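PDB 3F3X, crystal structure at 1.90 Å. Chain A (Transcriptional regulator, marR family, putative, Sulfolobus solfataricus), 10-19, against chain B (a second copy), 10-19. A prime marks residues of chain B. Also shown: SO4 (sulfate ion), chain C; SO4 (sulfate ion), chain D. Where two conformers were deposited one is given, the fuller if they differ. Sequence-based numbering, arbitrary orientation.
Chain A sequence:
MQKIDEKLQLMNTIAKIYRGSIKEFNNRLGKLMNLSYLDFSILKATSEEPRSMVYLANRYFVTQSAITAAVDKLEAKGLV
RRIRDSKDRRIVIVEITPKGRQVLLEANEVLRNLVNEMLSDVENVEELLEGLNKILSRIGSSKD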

# COMPACT_ATOMS: atom_id res chain seq x y z
N LEU A 10 9.34 -9.27 -1.57
CA LEU A 10 7.91 -9.53 -1.66
C LEU A 10 7.19 -8.29 -1.16
O LEU A 10 6.23 -7.82 -1.78
CB LEU A 10 7.56 -10.74 -0.78
CG LEU A 10 6.19 -11.38 -0.96
CD1 LEU A 10 6.09 -11.97 -2.36
CD2 LEU A 10 6.01 -12.47 0.08
N MET A 11 7.66 -7.75 -0.04
CA MET A 11 7.07 -6.55 0.54
C MET A 11 7.32 -5.31 -0.32
O MET A 11 6.46 -4.44 -0.43
CB MET A 11 7.59 -6.35 1.96
CG MET A 11 7.32 -7.53 2.90
SD MET A 11 5.56 -7.98 3.07
CE MET A 11 4.97 -6.59 3.92
N ASN A 12 8.51 -5.23 -0.94
CA ASN A 12 8.82 -4.09 -1.80
C ASN A 12 7.84 -4.04 -2.96
O ASN A 12 7.40 -2.97 -3.37
CB ASN A 12 10.24 -4.19 -2.36
CG ASN A 12 11.30 -3.94 -1.32
OD1 ASN A 12 11.10 -3.15 -0.39
ND2 ASN A 12 12.44 -4.58 -1.48
N THR A 13 7.52 -5.21 -3.51
CA THR A 13 6.61 -5.30 -4.64
C THR A 13 5.18 -4.97 -4.20
O THR A 13 4.46 -4.26 -4.90
CB THR A 13 6.65 -6.70 -5.25
OG1 THR A 13 8.00 -7.02 -5.62
CG2 THR A 13 5.76 -6.78 -6.49
N ILE A 14 4.77 -5.47 -3.04
CA ILE A 14 3.44 -5.21 -2.52
C ILE A 14 3.26 -3.71 -2.33
O ILE A 14 2.19 -3.16 -2.60
CB ILE A 14 3.22 -5.97 -1.19
CG1 ILE A 14 3.00 -7.45 -1.49
CG2 ILE A 14 2.05 -5.37 -0.40
CD1 ILE A 14 2.83 -8.32 -0.27
N ALA A 15 4.32 -3.04 -1.89
CA ALA A 15 4.29 -1.60 -1.68
C ALA A 15 3.97 -0.87 -2.98
O ALA A 15 3.14 0.05 -2.99
CB ALA A 15 5.63 -1.12 -1.13
N LYS A 16 4.62 -1.29 -4.06
CA LYS A 16 4.41 -0.68 -5.37
C LYS A 16 3.00 -0.93 -5.88
O LYS A 16 2.35 -0.03 -6.41
CB LYS A 16 5.41 -1.26 -6.39
CG LYS A 16 6.87 -1.08 -6.02
CD LYS A 16 7.76 -1.78 -7.05
CE LYS A 16 9.23 -1.71 -6.68
NZ LYS A 16 10.06 -2.37 -7.73
N ILE A 17 2.52 -2.16 -5.73
CA ILE A 17 1.19 -2.54 -6.18
C ILE A 17 0.14 -1.66 -5.51
O ILE A 17 -0.78 -1.17 -6.16
CB ILE A 17 0.89 -4.03 -5.88
CG1 ILE A 17 1.87 -4.92 -6.66
CG2 ILE A 17 -0.55 -4.37 -6.27
CD1 ILE A 17 1.76 -6.41 -6.38
N TYR A 18 0.28 -1.46 -4.20
CA TYR A 18 -0.68 -0.62 -3.48
C TYR A 18 -0.67 0.81 -3.99
O TYR A 18 -1.71 1.37 -4.32
CB TYR A 18 -0.39 -0.60 -1.99
CG TYR A 18 -1.27 0.38 -1.26
CD1 TYR A 18 -2.60 0.08 -0.98
CD2 TYR A 18 -0.79 1.64 -0.89
CE1 TYR A 18 -3.43 1.00 -0.35
CE2 TYR A 18 -1.61 2.57 -0.27
CZ TYR A 18 -2.93 2.24 0.00
OH TYR A 18 -3.74 3.15 0.64
N ARG A 19 0.51 1.42 -4.02
CA ARG A 19 0.64 2.80 -4.48
C ARG A 19 0.07 2.97 -5.88
O ARG A 19 -0.64 3.94 -6.16
CB ARG A 19 2.11 3.23 -4.48
CG ARG A 19 2.72 3.30 -3.10
CD ARG A 19 4.20 3.62 -3.20
NE ARG A 19 4.85 3.61 -1.89
CZ ARG A 19 6.12 3.29 -1.72
NH1 ARG A 19 6.87 2.96 -2.76
NH2 ARG A 19 6.65 3.31 -0.50
S SO4 C . 13.02 -2.32 -5.52
O1 SO4 C . 11.94 -2.40 -4.52
O2 SO4 C . 14.08 -1.43 -5.04
O3 SO4 C . 12.48 -1.79 -6.79
O4 SO4 C . 13.57 -3.67 -5.73
S SO4 D . -12.33 -6.67 2.99
O1 SO4 D . -11.29 -6.06 2.14
O2 SO4 D . -13.52 -5.81 3.00
O3 SO4 D . -11.81 -6.81 4.37
O4 SO4 D . -12.68 -7.99 2.45
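Chain B, residues 10-19: LMNTIAKIYR

Residues 10-19 of chain B form one continuous α-helix, as they do in chain A, and an exact two-fold axis relates the two segments. The helices cross at -113°, with their axes 8.8 Å apart at closest approach. The crossing brings Ile14 CA to 6.4 Å from Ile14′ CA, and Ala15 CA to 5.6 Å from Tyr18′ CA; the symmetric Tyr18 CA to Ala15′ CA separation is also 5.6 Å. Together the segments bury 593 Å², and no hydrogen bond joins them, so packing of side chains defines the contact.

Ile14′, Ile17′ and Tyr18′ direct their CA-to-CB bonds toward chain A. Both isoleucines adopt the m, t rotamer. Ile14′ CG2 lies 3.9 Å from Ile14 CG2 and, like Ile14′ CD1, 3.9 Å from Ile17 CG2. Met11′ starts sideways, but its m, m, m conformation curls the thioether back to the interface, where Met11′ CE reaches Ile17 CG2 at 3.6 Å.

Tyr18′, with chi1 t and chi2 77°, extends across chain A and is the residue of its stretch most covered by chain A (109 Å²). Its CD1 rests 3.5 Å from Ala15 CA and 3.8 Å from Ala15 CB; the small alanine side chain leaves the ring close to the backbone. The Tyr18 and Tyr18′ rings are nearly parallel, their planes at 14° and centroids 4.5 Å apart, but are slid so that they barely overlap. Arg19′, extended through chi2 and chi3, also leaves sideways and brings its end nearer chain A: Arg19′ NE is 3.5 Å from Tyr18 OH, which lies at the guanidinium edge.

Lys16′ points away. Its m, t, t, t chain carries NZ to a sulfate, probably from the crystallisation liquor, with a hydrogen bond of 2.6 Å from Lys16′ NZ to O3 of the chain D ion.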

# COMPACT_ATOMS: atom_id res chain seq x y z
N LEU B 10 -7.86 -9.96 -3.84
CA LEU B 10 -6.40 -10.02 -3.84
C LEU B 10 -5.88 -8.61 -3.59
O LEU B 10 -4.98 -8.40 -2.78
CB LEU B 10 -5.92 -10.53 -5.20
CG LEU B 10 -4.47 -10.97 -5.33
CD1 LEU B 10 -4.23 -12.18 -4.43
CD2 LEU B 10 -4.18 -11.33 -6.78
N MET B 11 -6.48 -7.64 -4.29
CA MET B 11 -6.08 -6.25 -4.14
C MET B 11 -6.48 -5.69 -2.77
O MET B 11 -5.74 -4.88 -2.19
CB MET B 11 -6.69 -5.41 -5.27
CG MET B 11 -6.29 -5.88 -6.68
SD MET B 11 -4.49 -5.92 -6.98
CE MET B 11 -4.13 -4.23 -6.96
N ASN B 12 -7.63 -6.10 -2.25
CA ASN B 12 -8.07 -5.63 -0.94
C ASN B 12 -7.06 -6.06 0.12
O ASN B 12 -6.76 -5.31 1.04
CB ASN B 12 -9.44 -6.21 -0.56
CG ASN B 12 -10.56 -5.61 -1.37
OD1 ASN B 12 -10.51 -4.44 -1.75
ND2 ASN B 12 -11.60 -6.40 -1.61
N THR B 13 -6.56 -7.28 -0.01
CA THR B 13 -5.60 -7.81 0.95
C THR B 13 -4.25 -7.10 0.81
O THR B 13 -3.61 -6.76 1.80
CB THR B 13 -5.42 -9.32 0.75
OG1 THR B 13 -6.69 -9.97 0.84
CG2 THR B 13 -4.48 -9.90 1.80
N ILE B 14 -3.82 -6.87 -0.43
CA ILE B 14 -2.56 -6.19 -0.68
C ILE B 14 -2.61 -4.80 -0.06
O ILE B 14 -1.62 -4.32 0.50
CB ILE B 14 -2.29 -6.10 -2.21
CG1 ILE B 14 -1.84 -7.48 -2.71
CG2 ILE B 14 -1.25 -5.02 -2.52
CD1 ILE B 14 -1.61 -7.56 -4.20
N ALA B 15 -3.77 -4.16 -0.13
CA ALA B 15 -3.95 -2.83 0.43
C ALA B 15 -3.68 -2.84 1.94
O ALA B 15 -3.00 -1.96 2.46
CB ALA B 15 -5.37 -2.32 0.16
N LYS B 16 -4.22 -3.85 2.62
CA LYS B 16 -4.05 -3.99 4.06
C LYS B 16 -2.60 -4.26 4.42
O LYS B 16 -2.07 -3.68 5.37
CB LYS B 16 -4.91 -5.14 4.59
CG LYS B 16 -6.40 -5.01 4.31
CD LYS B 16 -7.14 -6.26 4.79
CE LYS B 16 -8.62 -6.22 4.45
NZ LYS B 16 -9.31 -7.43 4.97
N ILE B 17 -1.96 -5.15 3.67
CA ILE B 17 -0.57 -5.52 3.91
C ILE B 17 0.32 -4.28 3.83
O ILE B 17 1.18 -4.07 4.69
CB ILE B 17 -0.08 -6.57 2.90
CG1 ILE B 17 -0.89 -7.87 3.07
CG2 ILE B 17 1.41 -6.85 3.11
CD1 ILE B 17 -0.57 -8.96 2.05
N TYR B 18 0.10 -3.45 2.82
CA TYR B 18 0.90 -2.23 2.68
C TYR B 18 0.71 -1.29 3.86
O TYR B 18 1.67 -0.84 4.47
CB TYR B 18 0.55 -1.48 1.40
CG TYR B 18 1.25 -0.15 1.32
CD1 TYR B 18 2.60 -0.07 0.98
CD2 TYR B 18 0.59 1.03 1.64
CE1 TYR B 18 3.27 1.15 0.95
CE2 TYR B 18 1.24 2.26 1.62
CZ TYR B 18 2.58 2.31 1.28
OH TYR B 18 3.23 3.52 1.24
N ARG B 19 -0.55 -0.96 4.15
CA ARG B 19 -0.85 -0.05 5.25
C ARG B 19 -0.25 -0.55 6.56
O ARG B 19 0.32 0.22 7.33
CB ARG B 19 -2.36 0.10 5.41
CG ARG B 19 -3.04 0.79 4.25
CD ARG B 19 -4.54 0.80 4.44
NE ARG B 19 -5.23 1.37 3.30
CZ ARG B 19 -6.46 1.02 2.93
NH1 ARG B 19 -7.11 0.09 3.62
NH2 ARG B 19 -7.03 1.59 1.87